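PDB 5FRV: positive phenol-degradative gene regulator, which activates transcription of phenol-degradation genes in response to phenols such as p-cresol, which its sensory domain binds. Local coordinates for the p-cresol site. Residues are numbered along the deposited sequence; one frame, centred on the assembly and turned at random.

The p-cresol site. Residues 95, 98-99, 102, 110, 128, 130, 157-158, 161-162, 172, 187. With PCR (p-cresol), chain B.
In the sensory domain of PoxR, an XylR-type regulator whose sensory region includes a V4R domain, p-cresol (PCR) lies wholly buried between helices 97-104 and 152-166 and strands 109-118, 123-131 and 185-191. Hydrogen bonds from two side chains grip the phenol oxygen OH, which probably lets the pocket read the hydroxyl common to phenols. ND1 of His102 meets it at 2.6 Å, nearly straight (174° at H), with OH in the plane of the imidazole; which partner gives the proton is not seen. The indole NE1 of Trp130 donates to the same OH over 2.9 Å, more bent (145° at H) but close to the ring plane. Tyr157, its CG anti to the backbone N, lays CD1 over the centre of the His102 ring, while Ile187 CG2 covers a face of the indole, contacts that probably help hold both rings in their orientation. Around the cresol ring the contacts are apolar. Phe128 turns a face to its edge, CD2 of PCR standing over the phenyl centre with the planes 69° apart. From one side of the cresol plane the Pro99 ring packs with CD 3.7 Å from PCR CG; Ala158 covers the other. The para-methyl CB points away from His102, touching Leu95 CD2 at 3.9 Å. It also meets Thr162 OG1 at 3.5 Å and Tyr172 OH. Those two hydroxyls are hydrogen-bonded to each other (2.6 Å), and OG1 also donates to Ala158 O (2.7 Å).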
ATOM      1  N   LEU A  95      12.185  18.223  10.506  1.00 39.91           N
ATOM      2  CA  LEU A  95      12.063  16.915  11.128  1.00 36.46           C
ATOM      3  C   LEU A  95      10.590  16.569  11.222  1.00 36.40           C
ATOM      4  O   LEU A  95      10.186  15.443  10.928  1.00 32.51           O
ATOM      5  CB  LEU A  95      12.717  16.909  12.517  1.00 39.83           C
ATOM      6  CG  LEU A  95      12.851  15.610  13.321  1.00 33.51           C
ATOM      7  CD1 LEU A  95      11.554  15.245  14.043  1.00 36.75           C
ATOM      8  CD2 LEU A  95      13.339  14.466  12.426  1.00 34.62           C
ATOM      9  N   GLY A  98       8.156  14.609   8.759  1.00 30.79           N
ATOM     10  CA  GLY A  98       8.120  13.155   8.828  1.00 29.46           C
ATOM     11  C   GLY A  98       6.901  12.628   9.559  1.00 30.30           C
ATOM     12  O   GLY A  98       6.097  11.892   8.985  1.00 26.59           O
ATOM     13  N   PRO A  99       6.759  12.991  10.840  1.00 30.61           N
ATOM     14  CA  PRO A  99       5.566  12.594  11.600  1.00 30.91           C
ATOM     15  C   PRO A  99       4.273  13.057  10.916  1.00 29.80           C
ATOM     16  O   PRO A  99       3.274  12.334  10.927  1.00 32.37           O
ATOM     17  CB  PRO A  99       5.769  13.286  12.955  1.00 30.82           C
ATOM     18  CG  PRO A  99       7.250  13.343  13.121  1.00 30.94           C
ATOM     19  CD  PRO A  99       7.804  13.568  11.711  1.00 30.47           C
ATOM     20  N   HIS A 102       3.705  10.614   7.771  1.00 25.22           N
ATOM     21  CA  HIS A 102       3.255   9.373   8.304  1.00 26.46           C
ATOM     22  C   HIS A 102       1.784   9.344   8.674  1.00 29.04           C
ATOM     23  O   HIS A 102       1.124   8.377   8.485  1.00 28.13           O
ATOM     24  CB  HIS A 102       4.072   8.946   9.495  1.00 26.71           C
ATOM     25  CG  HIS A 102       4.642   7.586   9.347  1.00 23.99           C
ATOM     26  ND1 HIS A 102       5.500   7.038  10.248  1.00 20.66           N
ATOM     27  CD2 HIS A 102       4.497   6.680   8.366  1.00 24.38           C
ATOM     28  CE1 HIS A 102       5.867   5.855   9.832  1.00 24.84           C
ATOM     29  NE2 HIS A 102       5.273   5.609   8.692  1.00 23.09           N
ATOM     30  N   VAL A 110       1.198  10.348  14.889  1.00 37.78           N
ATOM     31  CA  VAL A 110       2.506  10.538  15.498  1.00 35.31           C
ATOM     32  C   VAL A 110       2.500  11.781  16.354  1.00 37.10           C
ATOM     33  O   VAL A 110       2.019  12.835  15.931  1.00 39.48           O
ATOM     34  CB  VAL A 110       3.598  10.648  14.441  1.00 31.41           C
ATOM     35  CG1 VAL A 110       4.995  10.614  15.094  1.00 33.81           C
ATOM     36  CG2 VAL A 110       3.441   9.525  13.427  1.00 32.02           C
ATOM     37  N   PHE A 128       9.194   9.558  20.156  1.00 33.03           N
ATOM     38  CA  PHE A 128       7.867   9.817  19.594  1.00 32.98           C
ATOM     39  C   PHE A 128       6.812   8.861  20.127  1.00 34.72           C
ATOM     40  O   PHE A 128       7.105   7.690  20.400  1.00 32.19           O
ATOM     41  CB  PHE A 128       7.885   9.706  18.059  1.00 32.58           C
ATOM     42  CG  PHE A 128       8.923  10.573  17.397  1.00 29.14           C
ATOM     43  CD1 PHE A 128      10.244  10.178  17.352  1.00 29.23           C
ATOM     44  CD2 PHE A 128       8.567  11.769  16.805  1.00 31.50           C
ATOM     45  CE1 PHE A 128      11.196  10.973  16.758  1.00 29.49           C
ATOM     46  CE2 PHE A 128       9.521  12.567  16.206  1.00 27.80           C
ATOM     47  CZ  PHE A 128      10.828  12.168  16.185  1.00 28.46           C
ATOM     48  N   TRP A 130       3.257   6.931  19.172  1.00 31.32           N
ATOM     49  CA  TRP A 130       2.497   6.373  18.055  1.00 30.78           C
ATOM     50  C   TRP A 130       1.108   5.913  18.499  1.00 35.67           C
ATOM     51  O   TRP A 130       0.980   4.900  19.187  1.00 35.98           O
ATOM     52  CB  TRP A 130       3.243   5.187  17.450  1.00 29.22           C
ATOM     53  CG  TRP A 130       4.289   5.526  16.421  1.00 29.59           C
ATOM     54  CD1 TRP A 130       4.520   6.740  15.848  1.00 28.78           C
ATOM     55  CD2 TRP A 130       5.241   4.620  15.843  1.00 25.35           C
ATOM     56  NE1 TRP A 130       5.559   6.646  14.942  1.00 28.70           N
ATOM     57  CE2 TRP A 130       6.012   5.351  14.924  1.00 29.06           C
ATOM     58  CE3 TRP A 130       5.499   3.255  15.999  1.00 24.80           C
ATOM     59  CZ2 TRP A 130       7.024   4.765  14.173  1.00 23.00           C
ATOM     60  CZ3 TRP A 130       6.529   2.680  15.269  1.00 23.32           C
ATOM     61  CH2 TRP A 130       7.267   3.433  14.360  1.00 23.27           C
ATOM     62  N   TYR A 157      10.365   3.417   8.214  1.00 22.97           N
ATOM     63  CA  TYR A 157      10.050   4.749   7.717  1.00 24.41           C
ATOM     64  C   TYR A 157      10.765   5.798   8.554  1.00 23.94           C
ATOM     65  O   TYR A 157      11.449   6.689   8.015  1.00 21.78           O
ATOM     66  CB  TYR A 157       8.529   4.979   7.713  1.00 21.27           C
ATOM     67  CG  TYR A 157       8.104   6.339   7.178  1.00 21.87           C
ATOM     68  CD1 TYR A 157       8.259   7.490   7.947  1.00 22.69           C
ATOM     69  CD2 TYR A 157       7.553   6.474   5.898  1.00 22.77           C
ATOM     70  CE1 TYR A 157       7.885   8.730   7.468  1.00 24.48           C
ATOM     71  CE2 TYR A 157       7.176   7.718   5.410  1.00 21.04           C
ATOM     72  CZ  TYR A 157       7.342   8.832   6.199  1.00 27.41           C
ATOM     73  OH  TYR A 157       6.940  10.054   5.725  1.00 31.36           O
ATOM     74  N   ALA A 158      10.618   5.687   9.867  1.00 22.13           N
ATOM     75  CA  ALA A 158      11.254   6.631  10.771  1.00 24.82           C
ATOM     76  C   ALA A 158      12.757   6.635  10.524  1.00 23.34           C
ATOM     77  O   ALA A 158      13.382   7.698  10.443  1.00 22.47           O
ATOM     78  CB  ALA A 158      10.925   6.285  12.235  1.00 23.88           C
ATOM     79  N   TYR A 161      13.466   8.125   6.814  1.00 20.09           N
ATOM     80  CA  TYR A 161      13.217   9.559   6.771  1.00 21.60           C
ATOM     81  C   TYR A 161      14.331  10.333   7.499  1.00 25.66           C
ATOM     82  O   TYR A 161      14.969  11.239   6.937  1.00 24.59           O
ATOM     83  CB  TYR A 161      11.845   9.887   7.372  1.00 21.89           C
ATOM     84  CG  TYR A 161      11.525  11.373   7.307  1.00 25.53           C
ATOM     85  CD1 TYR A 161      11.977  12.246   8.303  1.00 27.46           C
ATOM     86  CD2 TYR A 161      10.815  11.912   6.243  1.00 25.58           C
ATOM     87  CE1 TYR A 161      11.728  13.603   8.239  1.00 24.74           C
ATOM     88  CE2 TYR A 161      10.546  13.275   6.188  1.00 28.18           C
ATOM     89  CZ  TYR A 161      11.014  14.112   7.191  1.00 28.28           C
ATOM     90  OH  TYR A 161      10.760  15.464   7.151  1.00 30.38           O
ATOM     91  N   THR A 162      14.574   9.972   8.751  1.00 25.43           N
ATOM     92  CA  THR A 162      15.526  10.735   9.556  1.00 21.63           C
ATOM     93  C   THR A 162      16.926  10.638   9.017  1.00 24.43           C
ATOM     94  O   THR A 162      17.662  11.633   8.992  1.00 28.51           O
ATOM     95  CB  THR A 162      15.515  10.276  10.993  1.00 24.24           C
ATOM     96  OG1 THR A 162      14.147  10.140  11.423  1.00 18.96           O
ATOM     97  CG2 THR A 162      16.245  11.291  11.861  1.00 25.70           C
ATOM     98  N   TYR A 172      15.996   3.615  14.582  1.00 31.41           N
ATOM     99  CA  TYR A 172      14.921   3.649  15.596  1.00 30.37           C
ATOM    100  C   TYR A 172      14.565   2.284  16.140  1.00 30.90           C
ATOM    101  O   TYR A 172      14.725   1.259  15.477  1.00 32.26           O
ATOM    102  CB  TYR A 172      13.621   4.249  15.049  1.00 26.21           C
ATOM    103  CG  TYR A 172      13.645   5.728  14.802  1.00 28.25           C
ATOM    104  CD1 TYR A 172      14.368   6.251  13.738  1.00 24.38           C
ATOM    105  CD2 TYR A 172      12.912   6.596  15.592  1.00 24.39           C
ATOM    106  CE1 TYR A 172      14.393   7.602  13.494  1.00 24.65           C
ATOM    107  CE2 TYR A 172      12.912   7.947  15.337  1.00 27.86           C
ATOM    108  CZ  TYR A 172      13.659   8.441  14.275  1.00 24.01           C
ATOM    109  OH  TYR A 172      13.685   9.794  14.009  1.00 27.67           O
ATOM    110  N   ILE A 187       8.663   5.183  20.435  1.00 36.88           N
ATOM    111  CA  ILE A 187       9.900   4.889  19.738  1.00 33.22           C
ATOM    112  C   ILE A 187      11.043   5.840  20.125  1.00 29.31           C
ATOM    113  O   ILE A 187      10.826   6.938  20.643  1.00 28.46           O
ATOM    114  CB  ILE A 187       9.699   4.946  18.194  1.00 30.48           C
ATOM    115  CG1 ILE A 187       9.667   6.402  17.710  1.00 28.22           C
ATOM    116  CG2 ILE A 187       8.422   4.179  17.784  1.00 29.93           C
ATOM    117  CD1 ILE A 187       9.445   6.573  16.206  1.00 28.62           C
TER
HETATM  118  CB  PCR B1210      10.929  11.368  12.215  1.00 26.72           C
HETATM  119  CG  PCR B1210       9.715  10.466  12.284  1.00 27.73           C
HETATM  120  CD1 PCR B1210       9.049  10.109  11.123  1.00 30.46           C
HETATM  121  CE1 PCR B1210       7.933   9.296  11.197  1.00 25.14           C
HETATM  122  CD2 PCR B1210       9.270  10.009  13.516  1.00 27.82           C
HETATM  123  CE2 PCR B1210       8.158   9.200  13.595  1.00 26.90           C
HETATM  124  CZ  PCR B1210       7.491   8.845  12.432  1.00 29.92           C
HETATM  125  OH  PCR B1210       6.367   8.023  12.493  1.00 28.61           O